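Local atomic coordinates of putative ABC type-2 transporter (Thermotoga maritima MSB8, PDB entry 3CNI), a protein that probably takes part in ABC-type transport across the cell membrane, this chain being one domain of the longer membrane protein, and binds calcium. Residues 131-136 against 146-151; 49-54 against 83-88; 104-109 against 125-130. All blocks are in the same frame, centred on the assembly; numbering follows the deposited sequence.

Contact 1 of 3, residues 131-136 against 146-151. With CA (calcium ion), chain B.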
ATOM      1  N   GLN A 131      -9.115  -3.385   9.080  1.00 63.56           N
ATOM      2  CA  GLN A 131      -7.997  -4.011   9.796  1.00 60.82           C
ATOM      3  C   GLN A 131      -8.276  -4.093  11.254  1.00 59.29           C
ATOM      4  O   GLN A 131      -8.901  -3.230  11.835  1.00 59.02           O
ATOM      5  CB  GLN A 131      -6.705  -3.253   9.545  1.00 61.44           C
ATOM      6  CG  GLN A 131      -6.428  -2.932   8.113  1.00 58.69           C
ATOM      7  CD  GLN A 131      -5.020  -2.409   7.892  1.00 59.54           C
ATOM      8  OE1 GLN A 131      -4.057  -2.998   8.318  1.00 62.09           O
ATOM      9  NE2 GLN A 131      -4.907  -1.297   7.217  1.00 60.03           N
ATOM     10  N   HIS A 132      -7.880  -5.221  11.826  1.00 59.81           N
ATOM     11  CA  HIS A 132      -7.965  -5.521  13.300  1.00 58.67           C
ATOM     12  C   HIS A 132      -6.641  -5.963  13.787  1.00 58.33           C
ATOM     13  O   HIS A 132      -5.932  -6.698  13.080  1.00 58.29           O
ATOM     14  CB  HIS A 132      -8.983  -6.631  13.611  1.00 58.96           C
ATOM     15  CG  HIS A 132     -10.264  -6.488  12.865  1.00 59.92           C
ATOM     16  ND1 HIS A 132     -11.233  -5.594  13.237  1.00 62.87           N
ATOM     17  CD2 HIS A 132     -10.692  -7.044  11.710  1.00 62.30           C
ATOM     18  CE1 HIS A 132     -12.225  -5.632  12.366  1.00 60.76           C
ATOM     19  NE2 HIS A 132     -11.925  -6.513  11.435  1.00 58.53           N
ATOM     20  N   THR A 133      -6.306  -5.523  14.999  1.00 58.68           N
ATOM     21  CA  THR A 133      -5.003  -5.788  15.595  1.00 58.19           C
ATOM     22  C   THR A 133      -5.017  -6.362  16.991  1.00 58.55           C
ATOM     23  O   THR A 133      -5.518  -5.763  17.963  1.00 58.28           O
ATOM     24  CB  THR A 133      -4.165  -4.509  15.640  1.00 58.36           C
ATOM     25  OG1 THR A 133      -4.104  -3.962  14.321  1.00 58.26           O
ATOM     26  CG2 THR A 133      -2.742  -4.789  16.133  1.00 57.28           C
ATOM     27  N   TYR A 134      -4.410  -7.539  17.054  1.00 59.18           N
ATOM     28  CA  TYR A 134      -3.968  -8.159  18.299  1.00 60.39           C
ATOM     29  C   TYR A 134      -2.574  -7.694  18.642  1.00 60.92           C
ATOM     30  O   TYR A 134      -1.606  -7.893  17.902  1.00 59.69           O
ATOM     31  CB  TYR A 134      -3.945  -9.688  18.216  1.00 60.48           C
ATOM     32  CG  TYR A 134      -5.282 -10.355  18.317  1.00 60.84           C
ATOM     33  CD1 TYR A 134      -5.888 -10.580  19.538  1.00 63.38           C
ATOM     34  CD2 TYR A 134      -5.927 -10.778  17.190  1.00 63.24           C
ATOM     35  CE1 TYR A 134      -7.114 -11.215  19.620  1.00 63.90           C
ATOM     36  CE2 TYR A 134      -7.142 -11.404  17.252  1.00 64.47           C
ATOM     37  CZ  TYR A 134      -7.734 -11.621  18.451  1.00 64.63           C
ATOM     38  OH  TYR A 134      -8.954 -12.255  18.455  1.00 67.94           O
ATOM     39  N   LEU A 135      -2.499  -7.089  19.804  1.00 62.72           N
ATOM     40  CA  LEU A 135      -1.227  -6.777  20.438  1.00 64.64           C
ATOM     41  C   LEU A 135      -1.225  -7.442  21.804  1.00 65.33           C
ATOM     42  O   LEU A 135      -2.073  -7.171  22.671  1.00 64.43           O
ATOM     43  CB  LEU A 135      -1.055  -5.265  20.571  1.00 65.39           C
ATOM     44  CG  LEU A 135       0.137  -4.755  21.384  1.00 67.37           C
ATOM     45  CD1 LEU A 135       1.419  -5.425  20.957  1.00 68.65           C
ATOM     46  CD2 LEU A 135       0.235  -3.241  21.215  1.00 70.39           C
ATOM     47  N   ARG A 136      -0.281  -8.367  21.938  1.00 66.54           N
ATOM     48  CA  ARG A 136      -0.060  -9.117  23.160  1.00 67.06           C
ATOM     49  C   ARG A 136      -1.387  -9.688  23.652  1.00 67.45           C
ATOM     50  O   ARG A 136      -1.656  -9.738  24.849  1.00 68.03           O
ATOM     51  CB  ARG A 136       0.595  -8.233  24.234  1.00 67.14           C
ATOM     52  CG  ARG A 136       1.969  -7.670  23.842  1.00 67.97           C
ATOM     53  CD  ARG A 136       2.526  -6.720  24.929  1.00 69.49           C
ATOM     54  N   GLU A 146      -0.375   0.252  12.544  1.00 61.18           N
ATOM     55  CA  GLU A 146       0.142   1.632  12.513  1.00 61.92           C
ATOM     56  C   GLU A 146      -0.591   2.466  13.547  1.00 62.05           C
ATOM     57  O   GLU A 146       0.004   3.233  14.330  1.00 62.65           O
ATOM     58  CB  GLU A 146      -0.098   2.278  11.180  1.00 62.71           C
ATOM     59  CG  GLU A 146       0.687   1.694   9.962  1.00 66.59           C
ATOM     60  CD  GLU A 146       0.027   0.512   9.163  1.00 67.94           C
ATOM     61  OE1 GLU A 146      -0.762  -0.363   9.657  1.00 69.79           O
ATOM     62  OE2 GLU A 146       0.407   0.437   8.000  1.00 69.35           O
ATOM     63  N   ALA A 147      -1.914   2.369  13.492  1.00 62.17           N
ATOM     64  CA  ALA A 147      -2.805   3.169  14.391  1.00 61.29           C
ATOM     65  C   ALA A 147      -2.520   2.803  15.819  1.00 60.52           C
ATOM     66  O   ALA A 147      -2.370   3.647  16.660  1.00 60.79           O
ATOM     67  CB  ALA A 147      -4.296   2.932  14.084  1.00 60.06           C
ATOM     68  N   ILE A 148      -2.444   1.519  16.093  1.00 61.31           N
ATOM     69  CA  ILE A 148      -2.225   1.086  17.473  1.00 62.22           C
ATOM     70  C   ILE A 148      -0.856   1.540  17.945  1.00 63.16           C
ATOM     71  O   ILE A 148      -0.672   1.975  19.057  1.00 60.76           O
ATOM     72  CB  ILE A 148      -2.388  -0.419  17.685  1.00 62.14           C
ATOM     73  CG1 ILE A 148      -3.844  -0.763  17.458  1.00 61.77           C
ATOM     74  CG2 ILE A 148      -2.044  -0.757  19.144  1.00 60.60           C
ATOM     75  CD1 ILE A 148      -4.768  -0.033  18.436  1.00 61.75           C
HETATM   76  N   MSE A 149       0.098   1.464  17.043  1.00 64.52           N
HETATM   77  CA  MSE A 149       1.459   1.830  17.409  1.00 65.97           C
HETATM   78  C   MSE A 149       1.571   3.326  17.551  1.00 65.53           C
HETATM   79  O   MSE A 149       2.277   3.771  18.388  1.00 64.86           O
HETATM   80  CB  MSE A 149       2.456   1.304  16.355  1.00 67.27           C
HETATM   81  CG  MSE A 149       2.539  -0.229  16.298  1.00 70.51           C
HETATM   82 SE   MSE A 149       3.399  -0.887  17.976  1.00 80.27          SE
HETATM   83  CE  MSE A 149       2.040  -2.262  18.381  1.00 79.38           C
ATOM     84  N   ASN A 150       0.861   4.094  16.740  1.00 65.91           N
ATOM     85  CA  ASN A 150       0.938   5.590  16.812  1.00 67.34           C
ATOM     86  C   ASN A 150       0.286   6.134  18.073  1.00 68.38           C
ATOM     87  O   ASN A 150       0.666   7.217  18.578  1.00 68.13           O
ATOM     88  CB  ASN A 150       0.357   6.315  15.570  1.00 66.75           C
ATOM     89  CG  ASN A 150       1.152   6.040  14.311  1.00 67.93           C
ATOM     90  OD1 ASN A 150       2.382   5.842  14.349  1.00 66.06           O
ATOM     91  ND2 ASN A 150       0.441   5.988  13.154  1.00 70.93           N
ATOM     92  N   VAL A 151      -0.694   5.380  18.578  1.00 69.85           N
ATOM     93  CA  VAL A 151      -1.395   5.738  19.826  1.00 71.16           C
ATOM     94  C   VAL A 151      -0.429   5.637  20.973  1.00 72.22           C
ATOM     95  O   VAL A 151      -0.217   6.628  21.673  1.00 72.52           O
ATOM     96  CB  VAL A 151      -2.605   4.820  20.154  1.00 70.72           C
ATOM     97  CG1 VAL A 151      -3.052   4.952  21.606  1.00 71.89           C
ATOM     98  CG2 VAL A 151      -3.757   5.172  19.324  1.00 71.81           C
TER
HETATM   99 CA    CA B 201      -0.396  -0.809   6.010  1.00 62.58          CA
HETATM  100  O   HOH W   1      -1.408  -2.082   7.924  1.00 43.77           O
HETATM  101  O   HOH W   2      -2.003  -1.322   4.362  1.00 60.01           O
HETATM  102  O   HOH W   3       0.053   1.159   4.752  1.00 57.89           O
HETATM  103  O   HOH W   4       1.904  -0.773   5.638  1.00 46.81           O

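Contact 2 of 3, residues 49-54 against 83-88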
ATOM      1  N   GLU A  49      -6.178 -20.586  14.656  1.00 59.45           N
ATOM      2  CA  GLU A  49      -5.425 -21.605  15.339  1.00 59.05           C
ATOM      3  C   GLU A  49      -4.135 -21.932  14.614  1.00 58.18           C
ATOM      4  O   GLU A  49      -3.089 -22.076  15.233  1.00 58.10           O
ATOM      5  CB  GLU A  49      -6.287 -22.828  15.592  1.00 59.87           C
ATOM      6  CG  GLU A  49      -7.361 -22.545  16.682  1.00 62.05           C
ATOM      7  N   ALA A  50      -4.195 -21.965  13.294  1.00 57.19           N
ATOM      8  CA  ALA A  50      -2.983 -22.111  12.485  1.00 57.12           C
ATOM      9  C   ALA A  50      -2.050 -20.902  12.668  1.00 58.24           C
ATOM     10  O   ALA A  50      -0.838 -21.055  12.637  1.00 59.72           O
ATOM     11  CB  ALA A  50      -3.307 -22.342  11.003  1.00 56.55           C
ATOM     12  N   VAL A  51      -2.623 -19.730  12.915  1.00 58.06           N
ATOM     13  CA  VAL A  51      -1.850 -18.498  13.035  1.00 59.17           C
ATOM     14  C   VAL A  51      -1.112 -18.424  14.387  1.00 60.51           C
ATOM     15  O   VAL A  51       0.045 -18.074  14.454  1.00 61.00           O
ATOM     16  CB  VAL A  51      -2.728 -17.237  12.813  1.00 58.87           C
ATOM     17  CG1 VAL A  51      -2.215 -16.146  13.601  1.00 58.52           C
ATOM     18  CG2 VAL A  51      -2.782 -16.876  11.298  1.00 58.17           C
ATOM     19  N   LYS A  52      -1.805 -18.782  15.455  1.00 61.82           N
ATOM     20  CA  LYS A  52      -1.256 -18.765  16.794  1.00 62.73           C
ATOM     21  C   LYS A  52      -0.207 -19.879  16.930  1.00 63.05           C
ATOM     22  O   LYS A  52       0.785 -19.754  17.635  1.00 64.63           O
ATOM     23  CB  LYS A  52      -2.396 -18.865  17.850  1.00 63.16           C
ATOM     24  CG  LYS A  52      -3.370 -17.623  17.876  1.00 65.05           C
ATOM     25  CD  LYS A  52      -4.097 -17.344  19.262  1.00 68.88           C
ATOM     26  CE  LYS A  52      -4.593 -15.818  19.284  1.00 72.42           C
ATOM     27  NZ  LYS A  52      -5.432 -15.168  20.427  1.00 70.42           N
ATOM     28  N   LYS A  53      -0.422 -20.963  16.222  1.00 63.12           N
ATOM     29  CA  LYS A  53       0.479 -22.114  16.259  1.00 62.62           C
ATOM     30  C   LYS A  53       1.768 -21.777  15.556  1.00 62.96           C
ATOM     31  O   LYS A  53       2.852 -22.115  15.960  1.00 63.12           O
ATOM     32  CB  LYS A  53      -0.171 -23.283  15.514  1.00 62.48           C
ATOM     33  CG  LYS A  53       0.651 -24.542  15.421  1.00 60.89           C
ATOM     34  CD  LYS A  53       0.039 -25.669  16.270  1.00 60.58           C
ATOM     35  N   GLU A  54       1.592 -21.089  14.468  1.00 64.27           N
ATOM     36  CA  GLU A  54       2.628 -20.823  13.490  1.00 65.28           C
ATOM     37  C   GLU A  54       3.350 -19.528  13.845  1.00 64.53           C
ATOM     38  O   GLU A  54       4.337 -19.143  13.217  1.00 64.01           O
ATOM     39  CB  GLU A  54       1.944 -20.643  12.128  1.00 67.11           C
ATOM     40  CG  GLU A  54       2.819 -20.965  10.949  1.00 70.80           C
ATOM     41  CD  GLU A  54       3.027 -22.444  10.842  1.00 74.89           C
ATOM     42  OE1 GLU A  54       3.029 -23.103  11.899  1.00 81.28           O
ATOM     43  OE2 GLU A  54       3.159 -22.972   9.704  1.00 79.21           O
ATOM     44  N   TYR A  83      -1.767 -10.244  14.112  1.00 61.65           N
ATOM     45  CA  TYR A  83      -1.346 -10.855  15.380  1.00 62.87           C
ATOM     46  C   TYR A  83       0.061 -10.386  15.697  1.00 65.06           C
ATOM     47  O   TYR A  83       1.080 -11.000  15.282  1.00 64.87           O
ATOM     48  CB  TYR A  83      -1.386 -12.377  15.328  1.00 63.18           C
ATOM     49  CG  TYR A  83      -2.803 -12.892  15.255  1.00 62.10           C
ATOM     50  CD1 TYR A  83      -3.408 -13.475  16.367  1.00 57.95           C
ATOM     51  CD2 TYR A  83      -3.558 -12.745  14.087  1.00 59.26           C
ATOM     52  CE1 TYR A  83      -4.700 -13.902  16.319  1.00 57.28           C
ATOM     53  CE2 TYR A  83      -4.857 -13.192  14.035  1.00 58.83           C
ATOM     54  CZ  TYR A  83      -5.419 -13.758  15.157  1.00 57.56           C
ATOM     55  OH  TYR A  83      -6.710 -14.197  15.155  1.00 58.26           O
ATOM     56  N   LEU A  84       0.089  -9.291  16.449  1.00 66.44           N
ATOM     57  CA  LEU A  84       1.330  -8.722  16.905  1.00 68.74           C
ATOM     58  C   LEU A  84       1.692  -9.283  18.271  1.00 69.86           C
ATOM     59  O   LEU A  84       0.884  -9.306  19.205  1.00 69.74           O
ATOM     60  CB  LEU A  84       1.260  -7.196  16.961  1.00 68.94           C
ATOM     61  CG  LEU A  84       0.801  -6.497  15.690  1.00 68.75           C
ATOM     62  CD1 LEU A  84       0.890  -4.956  15.984  1.00 70.11           C
ATOM     63  CD2 LEU A  84       1.593  -6.951  14.459  1.00 66.99           C
ATOM     64  N   ARG A  85       2.902  -9.804  18.324  1.00 71.99           N
ATOM     65  CA  ARG A  85       3.452 -10.364  19.538  1.00 73.57           C
ATOM     66  C   ARG A  85       4.737  -9.654  19.827  1.00 74.03           C
ATOM     67  O   ARG A  85       5.720 -10.254  20.173  1.00 76.35           O
ATOM     68  CB  ARG A  85       3.759 -11.841  19.339  1.00 73.95           C
ATOM     69  CG  ARG A  85       2.539 -12.710  19.065  1.00 75.94           C
ATOM     70  CD  ARG A  85       2.875 -13.940  18.230  1.00 77.41           C
ATOM     71  NE  ARG A  85       1.655 -14.617  17.765  1.00 76.98           N
ATOM     72  CZ  ARG A  85       1.266 -14.676  16.503  1.00 76.44           C
ATOM     73  NH1 ARG A  85       1.999 -14.128  15.547  1.00 76.65           N
ATOM     74  NH2 ARG A  85       0.153 -15.327  16.186  1.00 78.69           N
ATOM     75  N   GLY A  86       4.723  -8.368  19.634  1.00 74.59           N
ATOM     76  CA  GLY A  86       5.941  -7.596  19.634  1.00 74.73           C
ATOM     77  C   GLY A  86       5.792  -6.411  18.707  1.00 75.15           C
ATOM     78  O   GLY A  86       4.981  -6.407  17.763  1.00 75.27           O
ATOM     79  N   THR A  87       6.614  -5.415  18.989  1.00 75.35           N
ATOM     80  CA  THR A  87       6.544  -4.138  18.319  1.00 74.88           C
ATOM     81  C   THR A  87       7.884  -3.779  17.706  1.00 73.87           C
ATOM     82  O   THR A  87       8.350  -2.641  17.826  1.00 73.83           O
ATOM     83  CB  THR A  87       6.035  -3.051  19.272  1.00 75.56           C
ATOM     84  OG1 THR A  87       7.048  -2.655  20.203  1.00 76.87           O
ATOM     85  CG2 THR A  87       4.813  -3.566  20.035  1.00 77.00           C
ATOM     86  N   GLY A  88       8.464  -4.757  17.001  1.00 72.54           N
ATOM     87  CA  GLY A  88       9.787  -4.604  16.398  1.00 71.49           C
ATOM     88  C   GLY A  88       9.940  -4.854  14.929  1.00 71.12           C
ATOM     89  O   GLY A  88       8.999  -5.005  14.168  1.00 70.42           O
TER

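Contact 3 of 3, residues 104-109 against 125-130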
ATOM      1  N   SER A 104      -0.942  -5.204  -4.478  1.00 65.11           N
ATOM      2  CA  SER A 104      -0.673  -6.002  -5.701  1.00 65.30           C
ATOM      3  C   SER A 104      -1.907  -6.805  -6.138  1.00 63.99           C
ATOM      4  O   SER A 104      -2.160  -7.055  -7.308  1.00 65.44           O
ATOM      5  CB  SER A 104       0.568  -6.885  -5.434  1.00 65.13           C
ATOM      6  OG  SER A 104       0.618  -7.871  -6.414  1.00 70.10           O
ATOM      7  N   LEU A 105      -2.721  -7.172  -5.178  1.00 63.83           N
ATOM      8  CA  LEU A 105      -3.950  -7.913  -5.427  1.00 63.96           C
ATOM      9  C   LEU A 105      -4.954  -7.068  -6.222  1.00 65.02           C
ATOM     10  O   LEU A 105      -5.732  -7.539  -7.054  1.00 63.94           O
ATOM     11  CB  LEU A 105      -4.572  -8.352  -4.097  1.00 63.90           C
ATOM     12  CG  LEU A 105      -5.987  -8.933  -4.202  1.00 64.31           C
ATOM     13  CD1 LEU A 105      -6.069 -10.271  -5.117  1.00 64.78           C
ATOM     14  CD2 LEU A 105      -6.591  -9.086  -2.808  1.00 60.25           C
ATOM     15  N   LYS A 106      -4.892  -5.770  -5.974  1.00 65.35           N
ATOM     16  CA  LYS A 106      -5.823  -4.872  -6.585  1.00 65.19           C
ATOM     17  C   LYS A 106      -5.562  -4.872  -8.072  1.00 66.02           C
ATOM     18  O   LYS A 106      -6.504  -4.839  -8.884  1.00 64.75           O
ATOM     19  CB  LYS A 106      -5.601  -3.471  -6.079  1.00 66.11           C
ATOM     20  CG  LYS A 106      -5.914  -3.262  -4.577  1.00 67.23           C
ATOM     21  CD  LYS A 106      -5.643  -1.815  -4.246  1.00 67.67           C
ATOM     22  CE  LYS A 106      -5.849  -1.560  -2.760  1.00 71.14           C
ATOM     23  NZ  LYS A 106      -5.219  -0.262  -2.442  1.00 70.26           N
ATOM     24  N   VAL A 107      -4.263  -4.816  -8.388  1.00 65.41           N
ATOM     25  CA  VAL A 107      -3.769  -4.932  -9.750  1.00 65.67           C
ATOM     26  C   VAL A 107      -4.186  -6.308 -10.402  1.00 66.48           C
ATOM     27  O   VAL A 107      -4.605  -6.394 -11.564  1.00 66.36           O
ATOM     28  CB  VAL A 107      -2.184  -4.725  -9.816  1.00 66.27           C
ATOM     29  CG1 VAL A 107      -1.660  -5.007 -11.263  1.00 65.63           C
ATOM     30  CG2 VAL A 107      -1.787  -3.332  -9.372  1.00 60.45           C
ATOM     31  N   GLN A 108      -4.094  -7.375  -9.626  1.00 67.31           N
ATOM     32  CA  GLN A 108      -4.403  -8.696 -10.133  1.00 67.75           C
ATOM     33  C   GLN A 108      -5.906  -8.937 -10.227  1.00 67.98           C
ATOM     34  O   GLN A 108      -6.331 -10.016 -10.644  1.00 70.32           O
ATOM     35  CB  GLN A 108      -3.765  -9.812  -9.311  1.00 68.42           C
ATOM     36  CG  GLN A 108      -2.244  -9.818  -9.282  1.00 70.75           C
ATOM     37  CD  GLN A 108      -1.667 -10.814  -8.260  1.00 75.75           C
ATOM     38  OE1 GLN A 108      -1.701 -12.015  -8.473  1.00 82.24           O
ATOM     39  NE2 GLN A 108      -1.145 -10.302  -7.134  1.00 76.64           N
ATOM     40  N   LEU A 109      -6.716  -7.923  -9.939  1.00 66.67           N
ATOM     41  CA  LEU A 109      -8.184  -8.077 -10.059  1.00 65.46           C
ATOM     42  C   LEU A 109      -8.713  -7.338 -11.261  1.00 63.87           C
ATOM     43  O   LEU A 109      -9.869  -7.506 -11.665  1.00 62.17           O
ATOM     44  CB  LEU A 109      -8.910  -7.550  -8.803  1.00 65.50           C
ATOM     45  CG  LEU A 109      -8.814  -8.296  -7.453  1.00 68.88           C
ATOM     46  CD1 LEU A 109      -9.516  -7.509  -6.284  1.00 70.16           C
ATOM     47  CD2 LEU A 109      -9.337  -9.709  -7.520  1.00 68.77           C
ATOM     48  N   ASP A 125      -9.655   1.662  -7.145  1.00 20.00           N
ATOM     49  CA  ASP A 125      -9.932   1.501  -5.764  1.00 20.00           C
ATOM     50  C   ASP A 125     -11.012   0.495  -5.541  1.00 20.00           C
ATOM     51  O   ASP A 125     -12.122   0.823  -5.264  1.00 20.00           O
ATOM     52  CB  ASP A 125     -10.313   2.827  -5.172  1.00 20.00           C
ATOM     53  CG  ASP A 125     -10.217   2.845  -3.685  1.00 20.00           C
ATOM     54  OD1 ASP A 125      -9.504   2.015  -3.109  1.00 20.00           O
ATOM     55  OD2 ASP A 125     -10.859   3.705  -3.092  1.00 20.00           O
ATOM     56  N   PRO A 126     -10.641  -0.756  -5.629  1.00 20.00           N
ATOM     57  CA  PRO A 126     -11.596  -1.832  -5.699  1.00 20.00           C
ATOM     58  C   PRO A 126     -11.933  -2.341  -4.335  1.00 20.00           C
ATOM     59  O   PRO A 126     -12.949  -2.968  -4.193  1.00 20.00           O
ATOM     60  CB  PRO A 126     -10.827  -2.882  -6.457  1.00 20.00           C
ATOM     61  CG  PRO A 126      -9.473  -2.551  -6.218  1.00 20.00           C
ATOM     62  CD  PRO A 126      -9.409  -1.129  -6.305  1.00 20.00           C
ATOM     63  N   LEU A 127     -11.082  -2.083  -3.349  1.00 60.11           N
ATOM     64  CA  LEU A 127     -11.199  -2.781  -2.074  1.00 62.81           C
ATOM     65  C   LEU A 127     -11.446  -1.804  -0.930  1.00 64.57           C
ATOM     66  O   LEU A 127     -10.857  -0.724  -0.884  1.00 65.87           O
ATOM     67  CB  LEU A 127      -9.942  -3.608  -1.798  1.00 63.04           C
ATOM     68  CG  LEU A 127      -9.608  -4.697  -2.821  1.00 62.91           C
ATOM     69  CD1 LEU A 127      -8.299  -5.384  -2.467  1.00 59.46           C
ATOM     70  CD2 LEU A 127     -10.741  -5.708  -2.919  1.00 63.23           C
ATOM     71  N   GLU A 128     -12.320  -2.191  -0.006  1.00 64.75           N
ATOM     72  CA  GLU A 128     -12.414  -1.530   1.275  1.00 66.97           C
ATOM     73  C   GLU A 128     -11.786  -2.380   2.402  1.00 67.12           C
ATOM     74  O   GLU A 128     -12.426  -3.281   2.960  1.00 67.12           O
ATOM     75  CB  GLU A 128     -13.872  -1.301   1.545  1.00 66.99           C
ATOM     76  CG  GLU A 128     -14.167  -0.563   2.764  1.00 72.76           C
ATOM     77  CD  GLU A 128     -15.671  -0.357   2.862  1.00 79.62           C
ATOM     78  OE1 GLU A 128     -16.256   0.152   1.839  1.00 83.52           O
ATOM     79  OE2 GLU A 128     -16.254  -0.750   3.913  1.00 80.79           O
ATOM     80  N   ILE A 129     -10.528  -2.043   2.706  1.00 67.89           N
ATOM     81  CA  ILE A 129      -9.675  -2.743   3.699  1.00 67.62           C
ATOM     82  C   ILE A 129      -9.994  -2.375   5.149  1.00 67.44           C
ATOM     83  O   ILE A 129      -9.749  -1.264   5.595  1.00 66.95           O
ATOM     84  CB  ILE A 129      -8.170  -2.480   3.499  1.00 68.44           C
ATOM     85  CG1 ILE A 129      -7.699  -2.739   2.048  1.00 68.02           C
ATOM     86  CG2 ILE A 129      -7.348  -3.318   4.493  1.00 68.66           C
ATOM     87  CD1 ILE A 129      -8.219  -3.992   1.434  1.00 70.65           C
ATOM     88  N   VAL A 130     -10.564  -3.346   5.868  1.00 67.02           N
ATOM     89  CA  VAL A 130     -10.809  -3.253   7.319  1.00 66.02           C
ATOM     90  C   VAL A 130      -9.730  -4.033   8.084  1.00 65.14           C
ATOM     91  O   VAL A 130      -9.463  -5.203   7.789  1.00 64.81           O
ATOM     92  CB  VAL A 130     -12.202  -3.799   7.696  1.00 66.19           C
ATOM     93  CG1 VAL A 130     -12.429  -3.705   9.192  1.00 65.31           C
ATOM     94  CG2 VAL A 130     -13.313  -3.044   6.914  1.00 67.24           C
TER

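Contact 1 of 3, residues 131-136 against 146-151
Helix 145-152 packs on the end of strand 127-135 of the mixed sheet, and this helix-on-sheet contact also carries part of a calcium site. The axes of the short segments 131-135 and 146-151 pass 9.3 Å apart at an angle of 52°, with Leu135, Ile148 and Met149 packed between them.

The apolar part lies toward the C-terminal end of the strand. Leu135, with CG anti to its backbone N, brings CD2 to 4.0 Å from Ile148 CG2, the two chains crossing obliquely. Met149, present as selenomethionine, bends at its second and third torsions, so that its methyl CE presses 3.5 Å from Leu135 CD2, tighter than usual. Thr133 offers its CB to Ile148, while its hydroxyl OG1 is hydrogen-bonded to His143 O.

The polar part is built round the ion. Glu146, its chain bent at chi2 (89°), binds with OE2 alone, 2.5 Å from the calcium; Ser99 OG and four waters complete six ligands. One of those waters fastens the strand to the site, donating to Gln131 OE1, which also accepts from Trp82 NE1. The same water donates its second proton to Glu146 OE1, 2.5 Å away.

Contact 2 of 3, residues 49-54 against 83-88
Val51 and Tyr83 mark the closest backbone approach, their CA atoms 8.0 Å apart, where helix 44-54 passes the end of strand 76-84. The helix is the connection of a beta-alpha-beta crossover between the parallel strands 36-41 and 58-62, and here it reaches past 58-62 to the next strand of the sheet. Beyond Leu84 the chain turns into a loop, where Gly86 takes backbone angles (phi 149°, psi 157°) at which a CB would strike the preceding carbonyl oxygen.

Tyr83 carries the contact. Its CG stands anti to its own carbonyl carbon, and the ring meets the helix in two ways. Val51 lays its methyl CG1 over one face, 3.8 Å from the ring centroid and 16° off the normal, a CH-pi contact; valine suits the place because this methyl branches directly from CB and so meets the ring close to the helix backbone. Lys52 comes instead to the edge, where its extended chain brings CE to 3.5 Å from Tyr83 CE1; the ammonium beyond makes a cation-pi interaction with Tyr134, whose ring stacks with that of Tyr83. The hydroxyl OH of Tyr83 is hydrogen-bonded to Glu48 OE2, so the ring is held at its tip as well. An alanine here would remove the ring and hydroxyl, and would probably loosen the helix from this strand by losing the CH-pi contact, the stack with Tyr134 and the bond to Glu48.

Arg85 reaches back toward the helix, extended from CG to NE. Its NH1 is hydrogen-bonded to Ala56 O, in the chain that follows Glu54, and Tyr83 C lies above one face of its guanidinium, toward the rim. At the edge of that group, in its plane, Val51 CG1 sits 3.6 Å from Arg85 NH2.

Contact 3 of 3, residues 104-109 against 125-130
Lys106, on the last turn of helix 89-107, reaches across the start of strand 127-135, joining helix to sheet by its aliphatic stem. Lys106 CB lies 4.0 Å from Pro126 CG. One bond further, Lys106 CG, anti to its own carbonyl carbon, touches Pro126 CG again and comes 3.8 Å from Leu127 CD1. The rest of the chain runs out extended, so that CD and CE carry the charge past the proline, and NZ forms a salt bridge with Glu103 OE1, one turn back on the same helix. Asp125 OD1 stands 4.9 Å from Lys106 NZ, too far for contact.

Leu127 divides its methyls between two leucines that it crosses at about right angles. Leu127 CD1 lies 4.1 Å from Leu105 CD2, and Leu127 CD2 lies 4.0 Å from Leu109 CD1.

Leucine and proline suit this buried seam, since neither side chain brings a polar group needing a partner. Lysine suits its border: CB and CG are covered while NZ goes to Glu103. Another calcium than that of Glu146, about 5 Å from the Lys106 side chain, would probably disfavour a second positive charge, a cost the salt bridge to Glu103 is likely to offset.

How the contacts relate
Along the chain contact 2 closes first, then contact 3, then contact 1, and all three reach one mixed sheet. Contacts 1 and 3 share strand 127-135, their centres about 21 Å apart, with helices 145-152 and 89-107 packed at its two ends. Contact 2, its centre about 13 Å from that of contact 1, lies on the neighbouring strand 76-84, and the two meet through probable backbone hydrogen bonds between Leu84 and both Tyr134 and Arg136. Contacts 2 and 3, centres about 24 Å apart, lie on opposite sides of the chain's centre. Asn150 of contact 1 bonds to Asp125 of the second subunit, a residue of contact 3, so the dimer brings the two regions together close to calcium-binding Glu146.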